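Acyl-homoserine-lactone synthase (Pseudomonas aeruginosa, PDB 1RO5) catalyses the transfer of an acyl group from acyl carrier protein to S-adenosylmethionine, making the quorum-sensing signal N-(3-oxododecanoyl)homoserine lactone. Local coordinates at residues L140-T145 against L176-N181; S96-E101 against D136-V141; A155-S160 against A182-A187. One frame throughout, in Å; residues are numbered along the deposited sequence.

Contact 1 (L140-T145 against L176-N181). With SO4 (sulfate ion), chain E.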
loop_
_atom_site.group_PDB
_atom_site.type_symbol
_atom_site.label_atom_id
_atom_site.label_comp_id
_atom_site.label_asym_id
_atom_site.label_seq_id
_atom_site.Cartn_x
_atom_site.Cartn_y
_atom_site.Cartn_z
ATOM N N LEU A 140 6.847 6.525 -4.214
ATOM C CA LEU A 140 5.538 5.977 -3.960
ATOM C C LEU A 140 4.544 7.045 -3.486
ATOM O O LEU A 140 4.868 7.890 -2.600
ATOM C CB LEU A 140 5.683 4.924 -2.914
ATOM C CG LEU A 140 6.543 3.736 -3.409
ATOM C CD1 LEU A 140 6.566 2.707 -2.337
ATOM C CD2 LEU A 140 6.130 3.046 -4.720
ATOM N N VAL A 141 3.360 7.134 -4.090
ATOM C CA VAL A 141 2.370 8.007 -3.533
ATOM C C VAL A 141 1.211 7.161 -2.942
ATOM O O VAL A 141 1.041 5.993 -3.294
ATOM C CB VAL A 141 1.856 8.993 -4.582
ATOM C CG1 VAL A 141 2.972 9.902 -5.003
ATOM C CG2 VAL A 141 1.214 8.272 -5.806
ATOM N N THR A 142 0.458 7.712 -2.007
ATOM C CA THR A 142 -0.660 6.971 -1.459
ATOM C C THR A 142 -1.631 7.923 -0.766
ATOM O O THR A 142 -1.242 8.976 -0.293
ATOM C CB THR A 142 -0.136 5.866 -0.526
ATOM O OG1 THR A 142 -1.226 5.125 0.025
ATOM C CG2 THR A 142 0.568 6.521 0.697
ATOM N N VAL A 143 -2.882 7.543 -0.661
ATOM C CA VAL A 143 -3.843 8.220 0.206
ATOM C C VAL A 143 -4.012 7.294 1.389
ATOM O O VAL A 143 -4.457 6.145 1.219
ATOM C CB VAL A 143 -5.183 8.440 -0.481
ATOM C CG1 VAL A 143 -6.345 8.891 0.496
ATOM C CG2 VAL A 143 -5.042 9.493 -1.496
ATOM N N THR A 144 -3.631 7.775 2.566
ATOM C CA THR A 144 -3.741 6.971 3.756
ATOM C C THR A 144 -4.220 7.917 4.921
ATOM O O THR A 144 -4.778 9.041 4.634
ATOM C CB THR A 144 -2.435 6.161 4.013
ATOM O OG1 THR A 144 -2.658 5.305 5.125
ATOM C CG2 THR A 144 -1.283 7.060 4.433
ATOM N N THR A 145 -4.157 7.482 6.194
ATOM C CA THR A 145 -4.580 8.374 7.261
ATOM C C THR A 145 -3.377 9.054 7.902
ATOM O O THR A 145 -2.158 8.612 7.793
ATOM C CB THR A 145 -5.231 7.597 8.374
ATOM O OG1 THR A 145 -4.224 6.707 8.921
ATOM C CG2 THR A 145 -6.438 6.676 7.888
ATOM N N LEU A 176 0.188 11.263 0.532
ATOM C CA LEU A 176 1.568 11.339 0.812
ATOM C C LEU A 176 2.451 11.059 -0.408
ATOM O O LEU A 176 2.108 10.250 -1.242
ATOM C CB LEU A 176 1.837 10.260 1.856
ATOM C CG LEU A 176 1.120 10.417 3.185
ATOM C CD1 LEU A 176 1.604 9.253 3.978
ATOM C CD2 LEU A 176 1.449 11.718 3.946
ATOM N N ARG A 177 3.619 11.681 -0.473
ATOM C CA ARG A 177 4.710 11.172 -1.336
ATOM C C ARG A 177 5.874 10.557 -0.582
ATOM O O ARG A 177 6.309 11.157 0.360
ATOM C CB ARG A 177 5.095 12.116 -2.509
ATOM C CG ARG A 177 5.551 13.390 -2.226
ATOM C CD ARG A 177 5.236 14.499 -3.301
ATOM N NE ARG A 177 5.150 15.806 -2.552
ATOM C CZ ARG A 177 4.489 16.896 -2.946
ATOM N NH1 ARG A 177 3.859 16.865 -4.139
ATOM N NH2 ARG A 177 4.480 18.028 -2.146
ATOM N N ILE A 178 6.255 9.302 -0.863
ATOM C CA ILE A 178 7.224 8.621 -0.050
ATOM C C ILE A 178 8.384 8.503 -1.025
ATOM O O ILE A 178 8.289 7.674 -1.945
ATOM C CB ILE A 178 6.861 7.200 0.274
ATOM C CG1 ILE A 178 5.772 7.041 1.316
ATOM C CG2 ILE A 178 7.972 6.547 1.089
ATOM C CD1 ILE A 178 4.457 7.104 0.860
ATOM N N GLU A 179 9.471 9.294 -0.855
ATOM C CA GLU A 179 10.660 9.200 -1.740
ATOM C C GLU A 179 11.446 7.981 -1.415
ATOM O O GLU A 179 11.732 7.714 -0.233
ATOM C CB GLU A 179 11.477 10.446 -1.592
ATOM C CG GLU A 179 10.620 11.668 -1.937
ATOM C CD GLU A 179 10.373 11.759 -3.410
ATOM O OE1 GLU A 179 11.068 11.027 -4.225
ATOM O OE2 GLU A 179 9.461 12.522 -3.751
ATOM N N LEU A 180 11.753 7.150 -2.395
ATOM C CA LEU A 180 12.562 5.956 -2.008
ATOM C C LEU A 180 14.127 6.250 -2.087
ATOM O O LEU A 180 14.916 5.445 -2.621
ATOM C CB LEU A 180 12.183 4.702 -2.848
ATOM C CG LEU A 180 10.650 4.394 -3.012
ATOM C CD1 LEU A 180 10.462 3.191 -3.870
ATOM C CD2 LEU A 180 10.101 4.117 -1.594
ATOM N N ASN A 181 14.527 7.420 -1.580
ATOM C CA ASN A 181 15.908 7.850 -1.643
ATOM C C ASN A 181 16.690 7.193 -0.489
ATOM O O ASN A 181 16.287 6.195 0.187
ATOM C CB ASN A 181 15.953 9.401 -1.601
ATOM C CG ASN A 181 15.237 9.942 -0.387
ATOM O OD1 ASN A 181 15.088 9.229 0.601
ATOM N ND2 ASN A 181 14.755 11.165 -0.458
HETATM S S SO4 E . -4.767 5.112 12.417
HETATM O O1 SO4 E . -5.306 5.158 11.079
HETATM O O2 SO4 E . -3.313 4.958 12.375
HETATM O O3 SO4 E . -5.420 4.065 13.221
HETATM O O4 SO4 E . -4.979 6.398 13.093
#
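L140-T142 and L176-I178 meet through flat peptide groups whose N-H and C=O bonds face each other across the strands, while the side chains stand on two sheet faces: L140, T142, L176 and I178 on one, V141 and R177 on the other. The segment axes run at 154°, an antiparallel pairing. L140 with I178 is a hydrogen-bonded pair: I178 N reaches L140 O at 2.6 Å, and L140 N reaches I178 O at 2.9 Å. T142 and L176 repeat the pattern: T142 N bonds to L176 O, and L176 N sits 2.8 Å from T142 O. V141 and R177 form the non-hydrogen-bonded pair between them, and V141 CA adds a CH···O contact of 3.2 Å to L176 O.

Around the face that carries L140, T142, L176 and I178, methyl groups touch. L140 CD1 touches L180 CD2 at 3.9 Å where the two leucines cross at a slant, and L176 CD1 meets T144 CG2 at 3.7 Å. T142 OG1 is anti to the backbone N (chi1 180°); CG2, on the other branch, lies 3.9 Å from I178 CD1, and the hydroxyl bonds to L102 O. On the opposite face, R177 meets V141 CG1 with its CB; its extended chain leads away to S160 OG and a cation-pi contact with F162.

At the strand end, T145 OG1 donates to sulfate O1 at 2.9 Å and also caps V148 N of the next helix. The sulfate is probably from the crystallisation liquor, and its place at a helix N-terminus is consistent with the dipole attracting an anion. Elsewhere the contact pairs polar backbone with polar backbone and seals the remainder with hydrocarbon, as expected of a buried central strand pair.

Contact 2 (S96-E101 against D136-V141); sequences SPHIWE and DIQTLV
I137 lays its side chain across one face of the W100 indole, and this is the tight part of the contact. I137 CG1 stands 3.5 Å above the ring plane, over its centre, and CD1 lies 3.5 Å from the centroid of the five-membered ring, 17° off its normal: a CH-pi contact. The other I137 branch, CG2, packs against H98 O. Around the indole, I71, D73, Y55 and S132 also make contact, so the ring is built into the core.

Beyond it the strands run parallel, and W100 is bonded to the residues flanking L140: W100 N reaches T139 O at 3.2 Å, and V141 N reaches W100 O at 2.9 Å. On the sheet face opposite the indole, I99 CG1 lies beside T139 CB at 3.8 Å, the two side chains pointing the same way, while T139 OG1 bonds to E179 OE1. E101 rests its CG near V141 O and sends OE1 to M79 N.

The solvent side is looser and polar. H98 ND1 donates to D136 O at 2.8 Å with an N-H···O angle of 144°, the oxygen lying 21° out of the imidazole plane. The Q138 amide is nearly parallel to that ring, but its CD comes closest to H98 CB, at 3.6 Å. Q138 NE2 makes a weak bond to D136 OD1, while Q138 N holds H98 O at 2.9 Å.

D136, of positive phi, ends helix 118-133 in a Schellman motif, so the histidine grips the turn that leads from the helix of this beta-alpha-beta unit into its second strand. The chemistry thus divides: apolar packing fixes the indole inside, whereas on the solvent side the D136 carbonyl, with its carboxylate nearby, would probably stabilise a proton on ND1.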
loop_
_atom_site.group_PDB
_atom_site.type_symbol
_atom_site.label_atom_id
_atom_site.label_comp_id
_atom_site.label_asym_id
_atom_site.label_seq_id
_atom_site.Cartn_x
_atom_site.Cartn_y
_atom_site.Cartn_z
ATOM N N SER A 96 4.018 8.968 -14.101
ATOM C CA SER A 96 5.363 8.629 -14.461
ATOM C C SER A 96 5.536 7.151 -14.287
ATOM O O SER A 96 4.982 6.539 -13.406
ATOM C CB SER A 96 6.404 9.391 -13.577
ATOM O OG SER A 96 7.690 8.726 -13.614
ATOM N N PRO A 97 6.326 6.578 -15.140
ATOM C CA PRO A 97 6.686 5.195 -15.012
ATOM C C PRO A 97 7.622 4.934 -13.862
ATOM O O PRO A 97 7.941 3.794 -13.597
ATOM C CB PRO A 97 7.380 4.866 -16.360
ATOM C CG PRO A 97 7.229 6.070 -17.220
ATOM C CD PRO A 97 6.795 7.237 -16.395
ATOM N N HIS A 98 8.081 5.970 -13.203
ATOM C CA HIS A 98 8.999 5.806 -12.073
ATOM C C HIS A 98 8.250 6.065 -10.748
ATOM O O HIS A 98 8.850 6.071 -9.659
ATOM C CB HIS A 98 10.216 6.773 -12.231
ATOM C CG HIS A 98 11.009 6.521 -13.472
ATOM N ND1 HIS A 98 11.533 5.269 -13.768
ATOM C CD2 HIS A 98 11.296 7.315 -14.535
ATOM C CE1 HIS A 98 12.144 5.314 -14.947
ATOM N NE2 HIS A 98 11.990 6.536 -15.438
ATOM N N ILE A 99 6.950 6.314 -10.851
ATOM C CA ILE A 99 6.182 6.512 -9.651
ATOM C C ILE A 99 4.932 5.551 -9.654
ATOM O O ILE A 99 4.242 5.454 -10.690
ATOM C CB ILE A 99 5.753 8.017 -9.595
ATOM C CG1 ILE A 99 7.042 8.941 -9.688
ATOM C CG2 ILE A 99 4.792 8.258 -8.373
ATOM C CD1 ILE A 99 6.742 10.470 -9.874
ATOM N N TRP A 100 4.628 4.951 -8.496
ATOM C CA TRP A 100 3.530 4.060 -8.306
ATOM C C TRP A 100 2.720 4.567 -7.154
ATOM O O TRP A 100 3.200 5.276 -6.280
ATOM C CB TRP A 100 4.085 2.654 -7.944
ATOM C CG TRP A 100 4.647 1.825 -9.044
ATOM C CD1 TRP A 100 4.531 2.028 -10.375
ATOM C CD2 TRP A 100 5.426 0.631 -8.894
ATOM N NE1 TRP A 100 5.135 0.996 -11.071
ATOM C CE2 TRP A 100 5.712 0.149 -10.174
ATOM C CE3 TRP A 100 5.926 -0.061 -7.796
ATOM C CZ2 TRP A 100 6.432 -0.987 -10.385
ATOM C CZ3 TRP A 100 6.621 -1.176 -7.999
ATOM C CH2 TRP A 100 6.867 -1.648 -9.296
ATOM N N GLU A 101 1.489 4.154 -7.115
ATOM C CA GLU A 101 0.597 4.446 -6.051
ATOM C C GLU A 101 0.299 3.216 -5.227
ATOM O O GLU A 101 0.183 2.090 -5.785
ATOM C CB GLU A 101 -0.757 4.945 -6.612
ATOM C CG GLU A 101 -1.631 5.329 -5.412
ATOM C CD GLU A 101 -3.147 5.383 -5.645
ATOM O OE1 GLU A 101 -3.702 4.553 -6.367
ATOM O OE2 GLU A 101 -3.759 6.206 -5.020
ATOM N N ASP A 136 13.034 0.220 -10.958
ATOM C CA ASP A 136 13.363 1.623 -11.299
ATOM C C ASP A 136 12.325 2.656 -10.818
ATOM O O ASP A 136 12.055 3.667 -11.514
ATOM C CB ASP A 136 13.646 1.802 -12.826
ATOM C CG ASP A 136 14.577 2.985 -13.085
ATOM O OD1 ASP A 136 14.374 4.095 -12.555
ATOM O OD2 ASP A 136 15.600 2.925 -13.756
ATOM N N ILE A 137 11.754 2.423 -9.644
ATOM C CA ILE A 137 10.798 3.384 -9.139
ATOM C C ILE A 137 11.465 4.364 -8.090
ATOM O O ILE A 137 12.083 3.903 -7.113
ATOM C CB ILE A 137 9.589 2.635 -8.520
ATOM C CG1 ILE A 137 8.939 1.660 -9.522
ATOM C CG2 ILE A 137 8.667 3.658 -7.737
ATOM C CD1 ILE A 137 8.267 2.328 -10.759
ATOM N N GLN A 138 11.294 5.672 -8.219
ATOM C CA GLN A 138 11.864 6.543 -7.197
ATOM C C GLN A 138 10.930 7.028 -6.103
ATOM O O GLN A 138 11.422 7.479 -5.082
ATOM C CB GLN A 138 12.472 7.810 -7.794
ATOM C CG GLN A 138 11.964 8.155 -9.081
ATOM C CD GLN A 138 12.999 7.810 -10.247
ATOM O OE1 GLN A 138 13.226 8.660 -11.097
ATOM N NE2 GLN A 138 13.568 6.547 -10.290
ATOM N N THR A 139 9.621 6.949 -6.336
ATOM C CA THR A 139 8.611 7.522 -5.503
ATOM C C THR A 139 7.343 6.659 -5.414
ATOM O O THR A 139 6.793 6.197 -6.423
ATOM C CB THR A 139 8.185 8.876 -6.070
ATOM O OG1 THR A 139 9.280 9.759 -6.151
ATOM C CG2 THR A 139 7.170 9.648 -5.039
ATOM N N LEU A 140 6.847 6.525 -4.214
ATOM C CA LEU A 140 5.538 5.977 -3.960
ATOM C C LEU A 140 4.544 7.045 -3.486
ATOM O O LEU A 140 4.868 7.890 -2.600
ATOM C CB LEU A 140 5.683 4.924 -2.914
ATOM C CG LEU A 140 6.543 3.736 -3.409
ATOM C CD1 LEU A 140 6.566 2.707 -2.337
ATOM C CD2 LEU A 140 6.130 3.046 -4.720
ATOM N N VAL A 141 3.360 7.134 -4.090
ATOM C CA VAL A 141 2.370 8.007 -3.533
ATOM C C VAL A 141 1.211 7.161 -2.942
ATOM O O VAL A 141 1.041 5.993 -3.294
ATOM C CB VAL A 141 1.856 8.993 -4.582
ATOM C CG1 VAL A 141 2.972 9.902 -5.003
ATOM C CG2 VAL A 141 1.214 8.272 -5.806
#

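Contact 3 (A155-S160 against A182-A187)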
loop_
_atom_site.group_PDB
_atom_site.type_symbol
_atom_site.label_atom_id
_atom_site.label_comp_id
_atom_site.label_asym_id
_atom_site.label_seq_id
_atom_site.Cartn_x
_atom_site.Cartn_y
_atom_site.Cartn_z
ATOM N N ALA A 155 9.324 6.326 11.620
ATOM C CA ALA A 155 10.230 5.245 11.301
ATOM C C ALA A 155 11.458 5.784 10.487
ATOM O O ALA A 155 12.336 4.986 10.108
ATOM C CB ALA A 155 9.525 4.181 10.526
ATOM N N GLY A 156 11.499 7.089 10.232
ATOM C CA GLY A 156 12.566 7.689 9.478
ATOM C C GLY A 156 12.380 7.982 7.983
ATOM O O GLY A 156 13.264 8.655 7.392
ATOM N N LEU A 157 11.256 7.563 7.368
ATOM C CA LEU A 157 11.130 7.630 5.922
ATOM C C LEU A 157 11.086 9.052 5.510
ATOM O O LEU A 157 10.804 9.957 6.293
ATOM C CB LEU A 157 9.869 6.927 5.418
ATOM C CG LEU A 157 9.989 5.433 5.347
ATOM C CD1 LEU A 157 10.689 4.841 6.488
ATOM C CD2 LEU A 157 8.635 4.802 5.269
ATOM N N ASP A 158 11.335 9.288 4.232
ATOM C CA ASP A 158 11.275 10.628 3.805
ATOM C C ASP A 158 9.877 10.755 3.169
ATOM O O ASP A 158 9.642 10.215 2.094
ATOM C CB ASP A 158 12.445 10.845 2.855
ATOM C CG ASP A 158 12.403 12.174 2.188
ATOM O OD1 ASP A 158 11.485 12.911 2.476
ATOM O OD2 ASP A 158 13.203 12.586 1.323
ATOM N N VAL A 159 8.977 11.501 3.807
ATOM C CA VAL A 159 7.553 11.471 3.541
ATOM C C VAL A 159 7.058 12.856 3.608
ATOM O O VAL A 159 7.360 13.610 4.573
ATOM C CB VAL A 159 6.867 10.711 4.654
ATOM C CG1 VAL A 159 5.431 10.468 4.305
ATOM C CG2 VAL A 159 7.420 9.380 4.639
ATOM N N SER A 160 6.313 13.259 2.590
ATOM C CA SER A 160 5.858 14.626 2.589
ATOM C C SER A 160 4.430 14.498 2.090
ATOM O O SER A 160 4.086 13.447 1.603
ATOM C CB SER A 160 6.750 15.481 1.710
ATOM O OG SER A 160 6.306 15.519 0.350
ATOM N N ALA A 182 17.856 7.796 -0.245
ATOM C CA ALA A 182 18.869 7.337 0.689
ATOM C C ALA A 182 18.320 7.376 2.094
ATOM O O ALA A 182 18.487 6.384 2.921
ATOM C CB ALA A 182 20.178 8.354 0.515
ATOM N N LYS A 183 17.700 8.508 2.428
ATOM C CA LYS A 183 17.166 8.600 3.781
ATOM C C LYS A 183 16.167 7.414 4.143
ATOM O O LYS A 183 16.292 6.656 5.254
ATOM C CB LYS A 183 16.581 9.972 3.978
ATOM C CG LYS A 183 15.992 10.105 5.363
ATOM C CD LYS A 183 15.034 11.297 5.281
ATOM C CE LYS A 183 14.048 11.279 6.432
ATOM N NZ LYS A 183 13.959 12.700 6.786
ATOM N N THR A 184 15.280 7.125 3.148
ATOM C CA THR A 184 14.291 6.006 3.272
ATOM C C THR A 184 14.988 4.727 3.342
ATOM O O THR A 184 14.679 3.844 4.148
ATOM C CB THR A 184 13.292 6.012 2.093
ATOM O OG1 THR A 184 12.513 7.232 2.148
ATOM C CG2 THR A 184 12.291 4.885 2.134
ATOM N N GLN A 185 15.912 4.578 2.424
ATOM C CA GLN A 185 16.596 3.315 2.336
ATOM C C GLN A 185 17.321 3.026 3.650
ATOM O O GLN A 185 17.326 1.877 4.147
ATOM C CB GLN A 185 17.573 3.407 1.194
ATOM C CG GLN A 185 16.906 3.328 -0.200
ATOM C CD GLN A 185 17.927 3.331 -1.303
ATOM O OE1 GLN A 185 18.880 2.564 -1.245
ATOM N NE2 GLN A 185 17.792 4.247 -2.271
ATOM N N ILE A 186 17.965 4.064 4.215
ATOM C CA ILE A 186 18.763 3.869 5.435
ATOM C C ILE A 186 17.802 3.534 6.614
ATOM O O ILE A 186 18.032 2.586 7.372
ATOM C CB ILE A 186 19.663 5.068 5.760
ATOM C CG1 ILE A 186 20.737 5.322 4.659
ATOM C CG2 ILE A 186 20.371 4.740 7.067
ATOM C CD1 ILE A 186 21.279 6.838 4.571
ATOM N N ALA A 187 16.705 4.285 6.717
ATOM C CA ALA A 187 15.614 3.999 7.667
ATOM C C ALA A 187 15.151 2.623 7.567
ATOM O O ALA A 187 14.990 1.982 8.558
ATOM C CB ALA A 187 14.404 4.993 7.421
#
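G156, the positive-phi residue (98°) of the Schellman motif that ends helix 146-154, lies against A187 on the flank of helix 182-189. Glycine has no side chain here, and A187 CB comes to 3.7 Å from G156 C and 3.4 Å from A155 O, so one methyl packs on the backbone of the turn. A187 CB also touches L157 CD1 at 3.8 Å.

The polar centre is T184. D158 N donates to T184 OG1 at 3.2 Å, nearly straight at 165°. With chi1 at -64°, OG1 sits beside the threonine's own backbone N and CG2 is anti to that N, where it reaches L157 CG at 4.0 Å; the one residue thus serves D158 N with its hydroxyl and the leucine with its methyl. The same OG1 is bonded to E179 O, a carbonyl that can only accept, so the hydroxyl links two chain segments by receiving from one and giving to the other.

K183 passes along the outer side. Its CD packs on D158 CB at 3.6 Å, the side chains crossing at about a right angle, and its CE lies so close to G156 O that the exact placement is doubtful. NZ makes no salt bridge with D158, its distance to OD1 being 5.0 Å. The carboxylate is instead held through OD2 by N181 ND2, from the residue that N-caps helix 182-189. A negative group beside that helix start would probably interact favourably with the helix dipole.

Joined in this way are the Schellman C-cap of one helix, the chain at L157-D158 leading into strand 158-161 and the opening turns of the next helix, a helix-to-sheet junction within the alpha-beta-alpha sandwich of this autoinducer synthase, whose family belongs to the acetyltransferase clan.

How the contacts relate
Contacts 1 and 2 lie on either side of strand 139-145: they share L140 and V141, and their centres are 9 Å apart. The two are tied by L180 N to Q138 O at 2.7 Å and by E179 OE1 to T139 OG1 at 2.9 Å, both probable hydrogen bonds. Contact 3 follows where strand 171-179 runs into helix 182-189; its centre is 11 Å from that of contact 1, with E179 O and T184 OG1 only 2.6 Å apart. Contacts 2 and 3 do not touch, their nearest atoms being about 7 Å apart, so contact 1 bridges them within one sheet. The sulfate belongs to contact 1, at T145.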